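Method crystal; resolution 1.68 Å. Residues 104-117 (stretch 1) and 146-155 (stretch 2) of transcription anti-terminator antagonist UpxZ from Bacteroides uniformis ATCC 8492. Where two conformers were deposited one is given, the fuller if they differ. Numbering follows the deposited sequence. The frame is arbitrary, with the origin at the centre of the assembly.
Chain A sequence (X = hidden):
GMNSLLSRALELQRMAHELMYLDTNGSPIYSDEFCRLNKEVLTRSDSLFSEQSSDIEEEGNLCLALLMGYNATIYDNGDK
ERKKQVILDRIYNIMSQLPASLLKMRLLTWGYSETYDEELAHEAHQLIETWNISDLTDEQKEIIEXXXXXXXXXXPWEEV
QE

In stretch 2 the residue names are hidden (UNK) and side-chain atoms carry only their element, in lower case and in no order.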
# COMPACT_ATOMS: atom_id res chain seq x y z
N LYS A 104 7.90 -6.66 0.85
CA LYS A 104 7.14 -7.68 0.11
C LYS A 104 5.83 -7.94 0.84
O LYS A 104 4.77 -8.00 0.19
CB LYS A 104 7.96 -8.96 -0.08
CG LYS A 104 7.23 -9.92 -1.03
CD LYS A 104 8.10 -11.12 -1.37
CE LYS A 104 7.43 -11.86 -2.50
NZ LYS A 104 8.28 -12.99 -2.98
N MSE A 105 5.88 -8.03 2.18
CA MSE A 105 4.65 -8.22 2.96
C MSE A 105 3.64 -7.07 2.71
O MSE A 105 2.44 -7.31 2.49
CB MSE A 105 4.98 -8.28 4.45
CG MSE A 105 3.74 -8.46 5.32
SE MSE A 105 2.94 -10.25 5.03
CE MSE A 105 1.25 -9.77 6.01
N ARG A 106 4.12 -5.84 2.73
CA ARG A 106 3.26 -4.67 2.50
C ARG A 106 2.70 -4.68 1.08
O ARG A 106 1.52 -4.39 0.90
CB ARG A 106 4.04 -3.37 2.79
CG ARG A 106 4.30 -3.23 4.30
CD ARG A 106 5.32 -2.16 4.56
NE ARG A 106 5.25 -1.70 5.95
CZ ARG A 106 6.11 -0.82 6.48
NH1 ARG A 106 7.12 -0.35 5.77
NH2 ARG A 106 5.98 -0.45 7.75
N LEU A 107 3.50 -5.09 0.09
CA LEU A 107 3.00 -5.13 -1.29
C LEU A 107 1.92 -6.23 -1.43
O LEU A 107 0.91 -6.04 -2.11
CB LEU A 107 4.13 -5.39 -2.27
CG LEU A 107 5.04 -4.20 -2.56
CD1 LEU A 107 6.32 -4.69 -3.26
CD2 LEU A 107 4.34 -3.19 -3.50
N LEU A 108 2.17 -7.39 -0.82
CA LEU A 108 1.17 -8.47 -0.88
C LEU A 108 -0.12 -8.03 -0.22
O LEU A 108 -1.19 -8.31 -0.78
CB LEU A 108 1.66 -9.75 -0.18
CG LEU A 108 2.82 -10.52 -0.84
CD1 LEU A 108 3.49 -11.42 0.20
CD2 LEU A 108 2.28 -11.37 -2.04
N THR A 109 -0.04 -7.30 0.92
CA THR A 109 -1.23 -6.91 1.66
C THR A 109 -2.00 -5.84 0.89
O THR A 109 -3.22 -5.95 0.70
CB THR A 109 -0.83 -6.47 3.08
OG1 THR A 109 -0.19 -7.57 3.69
CG2 THR A 109 -2.04 -6.03 3.89
N TRP A 110 -1.32 -4.77 0.47
CA TRP A 110 -1.96 -3.71 -0.32
C TRP A 110 -2.48 -4.24 -1.66
O TRP A 110 -3.57 -3.85 -2.09
CB TRP A 110 -1.01 -2.54 -0.53
CG TRP A 110 -0.99 -1.67 0.68
CD1 TRP A 110 -0.08 -1.69 1.69
CD2 TRP A 110 -2.07 -0.82 1.12
NE1 TRP A 110 -0.46 -0.81 2.68
CE2 TRP A 110 -1.68 -0.27 2.36
CE3 TRP A 110 -3.27 -0.39 0.53
CZ2 TRP A 110 -2.48 0.65 3.05
CZ3 TRP A 110 -4.06 0.52 1.22
CH2 TRP A 110 -3.68 1.01 2.48
N GLY A 111 -1.72 -5.12 -2.30
CA GLY A 111 -2.15 -5.72 -3.57
C GLY A 111 -3.40 -6.56 -3.38
O GLY A 111 -4.37 -6.44 -4.14
N TYR A 112 -3.44 -7.34 -2.28
CA TYR A 112 -4.66 -8.11 -1.96
C TYR A 112 -5.86 -7.17 -1.72
O TYR A 112 -6.98 -7.46 -2.15
CB TYR A 112 -4.41 -8.97 -0.70
CG TYR A 112 -5.66 -9.61 -0.13
CD1 TYR A 112 -6.23 -10.73 -0.74
CD2 TYR A 112 -6.26 -9.11 1.02
CE1 TYR A 112 -7.39 -11.31 -0.21
CE2 TYR A 112 -7.43 -9.66 1.53
CZ TYR A 112 -7.97 -10.78 0.92
OH TYR A 112 -9.09 -11.36 1.46
N SER A 113 -5.64 -6.04 -1.02
CA SER A 113 -6.77 -5.15 -0.74
C SER A 113 -7.45 -4.61 -1.99
O SER A 113 -8.64 -4.26 -1.96
CB SER A 113 -6.30 -3.96 0.09
OG SER A 113 -5.65 -2.97 -0.70
N GLU A 114 -6.69 -4.50 -3.08
CA GLU A 114 -7.18 -3.96 -4.36
C GLU A 114 -7.79 -5.01 -5.26
O GLU A 114 -8.58 -4.67 -6.14
CB GLU A 114 -6.05 -3.30 -5.13
CG GLU A 114 -5.59 -1.99 -4.51
CD GLU A 114 -6.53 -0.81 -4.66
OE1 GLU A 114 -7.40 -0.84 -5.56
OE2 GLU A 114 -6.42 0.13 -3.85
N THR A 115 -7.41 -6.27 -5.08
CA THR A 115 -7.80 -7.35 -5.99
C THR A 115 -8.65 -8.44 -5.38
O THR A 115 -9.37 -9.13 -6.14
CB THR A 115 -6.51 -8.04 -6.50
OG1 THR A 115 -5.77 -8.58 -5.38
CG2 THR A 115 -5.59 -7.08 -7.30
N TYR A 116 -8.48 -8.68 -4.05
CA TYR A 116 -9.01 -9.82 -3.33
C TYR A 116 -8.54 -11.10 -4.05
O TYR A 116 -9.28 -12.08 -4.15
CB TYR A 116 -10.53 -9.75 -3.11
CG TYR A 116 -10.79 -8.84 -1.94
CD1 TYR A 116 -10.59 -9.28 -0.64
CD2 TYR A 116 -11.06 -7.49 -2.14
CE1 TYR A 116 -10.68 -8.42 0.44
CE2 TYR A 116 -11.20 -6.63 -1.05
CZ TYR A 116 -10.97 -7.09 0.23
OH TYR A 116 -11.12 -6.27 1.32
N ASP A 117 -7.28 -11.08 -4.57
CA ASP A 117 -6.63 -12.25 -5.17
C ASP A 117 -6.20 -13.15 -4.01
O ASP A 117 -5.27 -12.81 -3.27
CB ASP A 117 -5.45 -11.80 -6.02
CG ASP A 117 -4.60 -12.89 -6.65
OD1 ASP A 117 -4.89 -14.09 -6.41
OD2 ASP A 117 -3.71 -12.55 -7.44
N UNK A 146 -3.69 -4.82 9.38
CA UNK A 146 -4.19 -4.27 8.10
C UNK A 146 -4.73 -5.39 7.20
O UNK A 146 -5.85 -5.28 6.67
o UNK A 146 -1.09 -1.61 6.61
c UNK A 146 -3.11 -3.46 7.39
c UNK A 146 -1.63 -1.35 7.70
o UNK A 146 -1.21 -0.46 8.48
c UNK A 146 -2.89 -2.12 8.08
N UNK A 147 -3.96 -6.47 7.06
CA UNK A 147 -4.37 -7.64 6.28
C UNK A 147 -5.67 -8.23 6.83
O UNK A 147 -6.60 -8.47 6.04
c UNK A 147 -4.02 -9.73 4.02
c UNK A 147 -3.29 -8.71 6.27
c UNK A 147 -2.53 -11.05 5.64
c UNK A 147 -3.65 -10.01 5.50
N UNK A 148 -5.75 -8.43 8.15
CA UNK A 148 -6.96 -8.98 8.74
C UNK A 148 -8.18 -8.08 8.45
O UNK A 148 -9.25 -8.60 8.11
c UNK A 148 -7.96 -10.06 12.33
c UNK A 148 -7.96 -10.02 10.83
c UNK A 148 -6.80 -9.20 10.24
n UNK A 148 -5.86 -8.64 13.57
c UNK A 148 -7.06 -8.08 13.51
n UNK A 148 -8.07 -8.73 12.94
n UNK A 148 -7.25 -6.87 14.02
N UNK A 149 -8.01 -6.74 8.55
CA UNK A 149 -9.11 -5.81 8.29
C UNK A 149 -9.56 -5.89 6.82
O UNK A 149 -10.76 -5.87 6.56
o UNK A 149 -9.61 -4.71 10.91
c UNK A 149 -8.76 -4.17 10.19
n UNK A 149 -7.88 -3.33 10.70
c UNK A 149 -8.71 -4.40 8.68
N UNK A 150 -8.60 -6.02 5.87
CA UNK A 150 -8.99 -6.16 4.45
C UNK A 150 -9.77 -7.47 4.24
O UNK A 150 -10.78 -7.48 3.52
c UNK A 150 -5.90 -2.24 3.15
c UNK A 150 -7.27 -2.36 3.09
c UNK A 150 -7.74 -6.13 3.55
c UNK A 150 -7.87 -3.62 3.20
c UNK A 150 -5.71 -4.62 3.47
c UNK A 150 -5.11 -3.36 3.34
c UNK A 150 -7.10 -4.76 3.44
N UNK A 151 -9.34 -8.56 4.89
CA UNK A 151 -10.01 -9.85 4.74
C UNK A 151 -11.43 -9.78 5.29
O UNK A 151 -12.37 -10.23 4.62
o UNK A 151 -6.16 -12.90 4.99
c UNK A 151 -7.92 -11.33 4.79
o UNK A 151 -7.34 -12.49 6.80
c UNK A 151 -9.22 -10.95 5.46
c UNK A 151 -7.07 -12.30 5.59
N UNK A 152 -11.61 -9.19 6.47
CA UNK A 152 -12.92 -9.09 7.13
C UNK A 152 -13.89 -8.10 6.47
O UNK A 152 -15.11 -8.17 6.72
c UNK A 152 -12.71 -8.69 8.59
c UNK A 152 -12.04 -9.78 9.40
o UNK A 152 -12.20 -8.30 11.27
c UNK A 152 -11.86 -9.44 10.87
o UNK A 152 -11.36 -10.31 11.62
N UNK A 153 -13.38 -7.14 5.69
CA UNK A 153 -14.23 -6.10 5.10
C UNK A 153 -14.30 -6.18 3.58
O UNK A 153 -14.60 -5.18 2.91
c UNK A 153 -13.71 -4.74 5.52
n UNK A 153 -12.83 -4.25 7.70
c UNK A 153 -13.90 -4.53 7.00
o UNK A 153 -15.01 -4.68 7.53
N UNK A 154 -14.18 -7.40 3.04
CA UNK A 154 -14.25 -7.55 1.60
C UNK A 154 -15.59 -7.08 1.05
O UNK A 154 -15.62 -6.37 0.04
c UNK A 154 -13.66 -10.61 -0.76
n UNK A 154 -13.52 -10.79 -2.06
c UNK A 154 -14.14 -9.24 -0.34
o UNK A 154 -13.44 -11.51 0.07
c UNK A 154 -14.01 -9.01 1.19
N UNK A 155 -16.68 -7.45 1.73
CA UNK A 155 -18.01 -7.16 1.21
C UNK A 155 -18.80 -6.22 2.14
O UNK A 155 -19.18 -6.64 3.23
c UNK A 155 -17.18 -11.52 -0.69
c UNK A 155 -18.12 -9.00 -1.37
o UNK A 155 -16.67 -11.97 -3.00
c UNK A 155 -17.73 -10.68 0.28
c UNK A 155 -17.15 -11.12 -2.02
c UNK A 155 -18.77 -8.49 1.03
c UNK A 155 -18.15 -9.39 -0.03
c UNK A 155 -17.59 -9.85 -2.36
O HOH W 1 0.38 -0.10 5.31
O HOH W 2 -11.95 -3.79 1.81

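Position 146 carries three side-chain carbons, the third bearing two oxygens. Its CA-to-CB bond points toward the first helix, yet the nearer oxygen stays 4.1 Å from Trp110 NE1, and water 1 closes the gap, accepting from NE1 at 2.9 Å and donating to that oxygen at 2.5 Å. A carboxylate on a two-carbon arm makes this Glu146, the bridged oxygen being OE1.

Position 147 has four carbons, forked at the second, with no heteroatom. One fork tip lies 4.0 Å from Met105 CE and the other 3.8 Å from Tyr112 CD2, while the CA is 3.7 Å from Thr109 CG2. This is Leu147, its two methyls reaching residues two turns apart on the first helix, CD2 to Met105 and CD1 to Tyr112 (Met105 is a selenomethionine).

At 148, three carbons lead to a nitrogen and then a carbon holding two more nitrogens. The CA-to-CB bond points away from stretch 1, and the side chain touches nothing there; the guanidinium identifies Arg148.

Position 149 shows two carbons, the second with one oxygen and one nitrogen; its CA-to-CB bond again points away. The short amide makes it Asn149.

Position 150 has one carbon followed by a ring of six carbons without a hydroxyl. It is the knob, seated among Thr109, Trp110, Tyr112 and Ser113. Ser113 CB stands 3.2 Å from the ring centroid, directly over the face, and Thr109 CG2 meets the edge. This is Phe150: Thr109 CG2 lies 4.0 Å from Phe150 CD2, and the Phe150 ring turns its own edge to the face of the Trp110 six-membered ring, with centroids 5.3 Å apart and planes at 68°.

Position 151 repeats the three-carbon carboxylate, its second carbon 3.5 Å from Tyr112 OH at the margin of the contact, so Glu151.

Position 152 has the same atoms, but its CA-to-CB bond points away; it is Glu152, whose OE2 makes a long salt bridge to Arg148 NE at 3.9 Å.

At 153, two carbons end in one oxygen and one nitrogen: Asn153, whose ND2 bonds weakly back to Asn149 O at 2.9 Å as the helix ends.

Position 154 has three carbons, the third with one oxygen and one nitrogen. The second carbon sits 3.5 Å from the Tyr116 ring centroid, over the face, and the nitrogen reaches within 3.3 Å of Tyr116 CB: Gln154.

Position 155, one carbon and a six-carbon ring bearing an oxygen, makes no contact here; it is Tyr155.

The helices run nearly parallel, at 14° and 9.7 Å apart. Packing does most of the work, with Phe150 as its centre and Leu147 one turn earlier. One direct hydrogen bond joins the stretches: Tyr116 OH donates to Phe150 O at 2.5 Å, near where both helices end. Polar groups otherwise meet through water, at Glu146 and beside Asn153.

Stretch 2, residues 146-155: ELRNFEENQY
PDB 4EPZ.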